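Local coordinates for protein glutathione S-transferase (Vibrio parahaemolyticus, PDB 7MIQ) that probably catalyses the conjugation of glutathione to electrophilic compounds, as a Gtt2-class glutathione S-transferase, at residues Ser136-Phe141 and Tyr168-Phe173; Ile180-Phe183 and Asn188-Arg191. All blocks are in the same frame, centred on the assembly; numbering follows the deposited sequence.

Both contacts lie in the all-helical C-terminal domain, on the same side of the chain's centre, with their own centres about 10 Å apart. Interaction 1 joins helix 127-151 to helix 162-177. The chain then leaves helix 162-177 and soon enters helix 182-185, so that interaction 2, which packs this helix against helix 187-196, follows in series. The two share one apolar layer. Ile171 of helix 162-177 is a bridge between them, its CG2 lying 3.6 Å from Phe183 CE1, and Val138 CG1 lies 3.9 Å from Ile180 CD1. The later short helices therefore build onto the packed pair of long ones and extend the domain's core.

Interaction 1 (Ser136-Phe141 and Tyr168-Phe173); sequences SRVLEF and YIFIGF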
loop_
_atom_site.group_PDB
_atom_site.type_symbol
_atom_site.label_atom_id
_atom_site.label_comp_id
_atom_site.label_asym_id
_atom_site.label_seq_id
_atom_site.Cartn_x
_atom_site.Cartn_y
_atom_site.Cartn_z
ATOM N N SER A 136 -4.526 18.339 -7.529
ATOM C CA SER A 136 -3.232 18.788 -8.030
ATOM C C SER A 136 -2.186 17.686 -7.948
ATOM O O SER A 136 -1.291 17.614 -8.798
ATOM C CB SER A 136 -2.764 20.020 -7.250
ATOM O OG SER A 136 -3.720 21.063 -7.336
ATOM N N ARG A 137 -2.280 16.816 -6.941
ATOM C CA ARG A 137 -1.345 15.700 -6.852
ATOM C C ARG A 137 -1.584 14.692 -7.971
ATOM O O ARG A 137 -0.630 14.119 -8.509
ATOM C CB ARG A 137 -1.447 15.039 -5.477
ATOM C CG ARG A 137 -0.870 15.905 -4.358
ATOM C CD ARG A 137 -0.893 15.206 -3.004
ATOM N NE ARG A 137 -0.366 13.848 -3.073
ATOM C CZ ARG A 137 -1.040 12.765 -2.711
ATOM N NH1 ARG A 137 -2.259 12.847 -2.202
ATOM N NH2 ARG A 137 -0.473 11.569 -2.853
ATOM N N VAL A 138 -2.848 14.471 -8.340
ATOM C CA VAL A 138 -3.150 13.625 -9.495
ATOM C C VAL A 138 -2.504 14.199 -10.751
ATOM O O VAL A 138 -1.847 13.484 -11.517
ATOM C CB VAL A 138 -4.671 13.470 -9.670
ATOM C CG1 VAL A 138 -4.982 12.747 -10.975
ATOM C CG2 VAL A 138 -5.273 12.726 -8.491
ATOM N N LEU A 139 -2.672 15.506 -10.972
ATOM C CA LEU A 139 -2.119 16.134 -12.167
ATOM C C LEU A 139 -0.598 16.069 -12.191
ATOM O O LEU A 139 -0.001 15.950 -13.267
ATOM C CB LEU A 139 -2.589 17.589 -12.261
ATOM C CG LEU A 139 -4.096 17.816 -12.414
ATOM C CD1 LEU A 139 -4.439 19.291 -12.258
ATOM C CD2 LEU A 139 -4.576 17.301 -13.757
ATOM N N GLU A 140 0.047 16.139 -11.025
ATOM C CA GLU A 140 1.505 16.083 -10.988
ATOM C C GLU A 140 2.027 14.672 -11.233
ATOM O O GLU A 140 3.148 14.508 -11.729
ATOM C CB GLU A 140 2.015 16.613 -9.648
ATOM C CG GLU A 140 1.812 18.109 -9.464
ATOM C CD GLU A 140 2.138 18.574 -8.059
ATOM O OE1 GLU A 140 2.406 17.714 -7.193
ATOM O OE2 GLU A 140 2.126 19.800 -7.819
ATOM N N PHE A 141 1.243 13.646 -10.901
ATOM C CA PHE A 141 1.707 12.281 -11.120
ATOM C C PHE A 141 1.530 11.835 -12.568
ATOM O O PHE A 141 2.283 10.975 -13.037
ATOM C CB PHE A 141 0.982 11.317 -10.176
ATOM C CG PHE A 141 1.303 9.868 -10.428
ATOM C CD1 PHE A 141 2.604 9.404 -10.314
ATOM C CD2 PHE A 141 0.305 8.972 -10.772
ATOM C CE1 PHE A 141 2.907 8.072 -10.546
ATOM C CE2 PHE A 141 0.600 7.636 -11.002
ATOM C CZ PHE A 141 1.902 7.186 -10.892
ATOM N N TYR A 168 -5.758 1.340 -14.359
ATOM C CA TYR A 168 -6.994 1.539 -15.112
ATOM C C TYR A 168 -8.064 2.196 -14.249
ATOM O O TYR A 168 -8.717 3.155 -14.681
ATOM C CB TYR A 168 -7.462 0.189 -15.664
ATOM C CG TYR A 168 -8.875 0.114 -16.211
ATOM C CD1 TYR A 168 -9.147 0.405 -17.545
ATOM C CD2 TYR A 168 -9.928 -0.302 -15.405
ATOM C CE1 TYR A 168 -10.444 0.310 -18.049
ATOM C CE2 TYR A 168 -11.216 -0.400 -15.896
ATOM C CZ TYR A 168 -11.470 -0.094 -17.216
ATOM O OH TYR A 168 -12.756 -0.202 -17.691
ATOM N N ILE A 169 -8.238 1.716 -13.014
ATOM C CA ILE A 169 -9.198 2.333 -12.101
ATOM C C ILE A 169 -8.796 3.772 -11.796
ATOM O O ILE A 169 -9.645 4.672 -11.747
ATOM C CB ILE A 169 -9.333 1.495 -10.814
ATOM C CG1 ILE A 169 -9.918 0.114 -11.126
ATOM C CG2 ILE A 169 -10.194 2.221 -9.779
ATOM C CD1 ILE A 169 -11.315 0.158 -11.709
ATOM N N PHE A 170 -7.496 4.014 -11.592
ATOM C CA PHE A 170 -7.015 5.367 -11.314
ATOM C C PHE A 170 -7.317 6.310 -12.472
ATOM O O PHE A 170 -7.859 7.405 -12.271
ATOM C CB PHE A 170 -5.511 5.334 -11.007
ATOM C CG PHE A 170 -4.810 6.659 -11.204
ATOM C CD1 PHE A 170 -5.220 7.796 -10.524
ATOM C CD2 PHE A 170 -3.725 6.758 -12.064
ATOM C CE1 PHE A 170 -4.569 9.011 -10.710
ATOM C CE2 PHE A 170 -3.071 7.965 -12.255
ATOM C CZ PHE A 170 -3.493 9.093 -11.575
ATOM N N ILE A 171 -6.974 5.905 -13.697
ATOM C CA ILE A 171 -7.236 6.769 -14.846
ATOM C C ILE A 171 -8.738 6.929 -15.067
ATOM O O ILE A 171 -9.200 8.007 -15.464
ATOM C CB ILE A 171 -6.513 6.227 -16.097
ATOM C CG1 ILE A 171 -4.991 6.361 -15.942
ATOM C CG2 ILE A 171 -6.985 6.941 -17.364
ATOM C CD1 ILE A 171 -4.514 7.774 -15.607
ATOM N N GLY A 172 -9.524 5.883 -14.795
ATOM C CA GLY A 172 -10.972 6.035 -14.819
ATOM C C GLY A 172 -11.459 7.104 -13.859
ATOM O O GLY A 172 -12.330 7.911 -14.201
ATOM N N PHE A 173 -10.904 7.124 -12.644
ATOM C CA PHE A 173 -11.195 8.199 -11.700
ATOM C C PHE A 173 -10.889 9.559 -12.311
ATOM O O PHE A 173 -11.727 10.469 -12.290
ATOM C CB PHE A 173 -10.377 8.010 -10.419
ATOM C CG PHE A 173 -11.160 7.475 -9.254
ATOM C CD1 PHE A 173 -12.111 8.256 -8.624
ATOM C CD2 PHE A 173 -10.911 6.202 -8.763
ATOM C CE1 PHE A 173 -12.823 7.769 -7.545
ATOM C CE2 PHE A 173 -11.621 5.709 -7.682
ATOM C CZ PHE A 173 -12.579 6.496 -7.074
#
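Val138 and Phe141 of helix 127-151 receive Phe170 of helix 162-177 in a buried, wholly apolar helix-helix contact inside the C-terminal domain of the glutathione S-transferase fold. Helix 162-177 runs through the core of this domain: its other faces meet helices 88-114, 187-196 and 10-22, the last belonging to the thioredoxin-like half of the protein. Phe170 also touches Leu142 and Leu145, so its surroundings on helix 127-151 have the i, i+3, i+4, i+7 spacing of a knobs-into-holes socket, with the phenyl ring in the place of the knob. A long side chain suits this place because the backbones stand well apart, with 9.3 Å between Val138 CA and Phe170 CA at their nearest. The interface is small, burying 137 Å² in all.

Phe170 sends its CB at the neighbouring helix and has CG opposite the backbone N (chi1 159°), which carries CE1, CZ and CE2 to both partners. Val138 meets the CE1 corner: its CG1 lies at the edge of the ring, near its plane, 3.8 Å from Phe170 CE1. As the two side chains slide past each other in opposite directions, the short, beta-branched valine offers one methyl to the ring edge. Phe141 meets the CE2 corner; its CB also faces the opposing helix, and its ring leans on Val100 and Gln104 of helix 88-114. The two phenyl planes make 47° with their centroids 5.8 Å apart, an oblique meeting that is neither a stack nor T-shaped. Phe170 comes to the edge of the Phe141 ring close to its plane, where Phe170 CE2 lies 3.8 Å from Phe141 CD2 and 3.9 Å from Phe141 CE2.

Interaction 2 (Ile180-Phe183 and Asn188-Arg191); sequences IEVF and NIAR
Two short consecutive helices, 182-185 and 187-196, pack against each other here, with Val182 and Phe183 of the first meeting Ile189 and Ala190 of the second. The backbones are close, Phe183 CA and Ala190 CA being 4.9 Å apart, and the contact is purely apolar.

Val182 and Ile189 aim their CB atoms at each other's segment, and their side chains cross at about a right angle. In both, the methyl that touches is the one lying opposite the backbone N: Val182 CG1 (chi1 175°) comes to 3.8 Å from Ile189 CG2. The pair is buried against helix 162-177, where Val182 rests on Ala174 and Val175 and Ile189 touches Ile171. Branched aliphatic residues suit this buried side, which faces helix 162-177 within the all-helical C-terminal domain of the transferase fold.

Phe183 lies nearer the surface. The CD1 side of its ring meets Ala190: Phe183 CD1 reaches to 3.7 Å from Ala190 CA and 3.8 Å from Ala190 CB, an approach to the backbone that the small alanine side chain permits. Ile189 CG2 lies at the edge of the same ring, 4.3 Å from Phe183 CE1.

Glu181, at the N-cap position of helix 182-185, is also the centre of an inverse gamma turn; a weak hydrogen bond, 2.8 Å from Val182 N to Ile180 O, closes the turn. At the start of helix 187-196, Asp146 OD1 of helix 127-151 accepts a hydrogen bond from Ile189 N, and Arg191 NH2 donates to Leu149 O of that same helix.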
loop_
_atom_site.group_PDB
_atom_site.type_symbol
_atom_site.label_atom_id
_atom_site.label_comp_id
_atom_site.label_asym_id
_atom_site.label_seq_id
_atom_site.Cartn_x
_atom_site.Cartn_y
_atom_site.Cartn_z
ATOM N N ILE A 180 -10.591 15.258 -15.866
ATOM C CA ILE A 180 -9.253 15.557 -16.360
ATOM C C ILE A 180 -9.104 14.955 -17.749
ATOM O O ILE A 180 -9.354 13.761 -17.948
ATOM C CB ILE A 180 -8.178 15.010 -15.406
ATOM C CG1 ILE A 180 -8.380 15.571 -13.997
ATOM C CG2 ILE A 180 -6.793 15.340 -15.935
ATOM C CD1 ILE A 180 -7.469 14.959 -12.959
ATOM N N GLU A 181 -8.696 15.779 -18.716
ATOM C CA GLU A 181 -8.518 15.318 -20.095
ATOM C C GLU A 181 -7.158 14.629 -20.230
ATOM O O GLU A 181 -6.222 15.122 -20.862
ATOM C CB GLU A 181 -8.668 16.479 -21.069
ATOM C CG GLU A 181 -10.062 17.083 -21.078
ATOM C CD GLU A 181 -10.277 18.048 -22.225
ATOM O OE1 GLU A 181 -9.318 18.300 -22.985
ATOM O OE2 GLU A 181 -11.411 18.550 -22.368
ATOM N N VAL A 182 -7.075 13.441 -19.625
ATOM C CA VAL A 182 -5.807 12.716 -19.556
ATOM C C VAL A 182 -5.326 12.343 -20.951
ATOM O O VAL A 182 -4.152 12.527 -21.293
ATOM C CB VAL A 182 -5.951 11.467 -18.667
ATOM C CG1 VAL A 182 -4.673 10.640 -18.700
ATOM C CG2 VAL A 182 -6.303 11.861 -17.241
ATOM N N PHE A 183 -6.233 11.826 -21.780
ATOM C CA PHE A 183 -5.826 11.212 -23.038
ATOM C C PHE A 183 -5.406 12.246 -24.072
ATOM O O PHE A 183 -4.580 11.945 -24.941
ATOM C CB PHE A 183 -6.957 10.336 -23.565
ATOM C CG PHE A 183 -7.362 9.250 -22.609
ATOM C CD1 PHE A 183 -6.412 8.634 -21.802
ATOM C CD2 PHE A 183 -8.684 8.862 -22.494
ATOM C CE1 PHE A 183 -6.775 7.642 -20.911
ATOM C CE2 PHE A 183 -9.054 7.864 -21.602
ATOM C CZ PHE A 183 -8.097 7.258 -20.811
ATOM N N ASN A 188 0.868 8.336 -24.160
ATOM C CA ASN A 188 1.325 7.016 -23.744
ATOM C C ASN A 188 0.363 6.391 -22.740
ATOM O O ASN A 188 0.111 5.183 -22.786
ATOM C CB ASN A 188 2.738 7.119 -23.175
ATOM C CG ASN A 188 3.733 7.637 -24.204
ATOM O OD1 ASN A 188 4.268 8.740 -24.075
ATOM N ND2 ASN A 188 3.970 6.847 -25.240
ATOM N N ILE A 189 -0.190 7.195 -21.830
ATOM C CA ILE A 189 -1.300 6.708 -21.015
ATOM C C ILE A 189 -2.465 6.306 -21.909
ATOM O O ILE A 189 -3.098 5.266 -21.702
ATOM C CB ILE A 189 -1.725 7.769 -19.985
ATOM C CG1 ILE A 189 -0.550 8.153 -19.084
ATOM C CG2 ILE A 189 -2.912 7.266 -19.157
ATOM C CD1 ILE A 189 -0.890 9.227 -18.055
ATOM N N ALA A 190 -2.754 7.118 -22.928
ATOM C CA ALA A 190 -3.868 6.814 -23.818
ATOM C C ALA A 190 -3.629 5.503 -24.561
ATOM O O ALA A 190 -4.515 4.642 -24.618
ATOM C CB ALA A 190 -4.084 7.970 -24.795
ATOM N N ARG A 191 -2.429 5.336 -25.130
ATOM C CA ARG A 191 -2.060 4.082 -25.789
ATOM C C ARG A 191 -2.267 2.892 -24.862
ATOM O O ARG A 191 -2.902 1.897 -25.232
ATOM C CB ARG A 191 -0.597 4.149 -26.245
ATOM C CG ARG A 191 -0.073 2.945 -27.041
ATOM C CD ARG A 191 0.391 1.764 -26.166
ATOM N NE ARG A 191 1.380 2.134 -25.159
ATOM C CZ ARG A 191 1.725 1.364 -24.135
ATOM N NH1 ARG A 191 1.172 0.177 -23.946
ATOM N NH2 ARG A 191 2.645 1.799 -23.275
#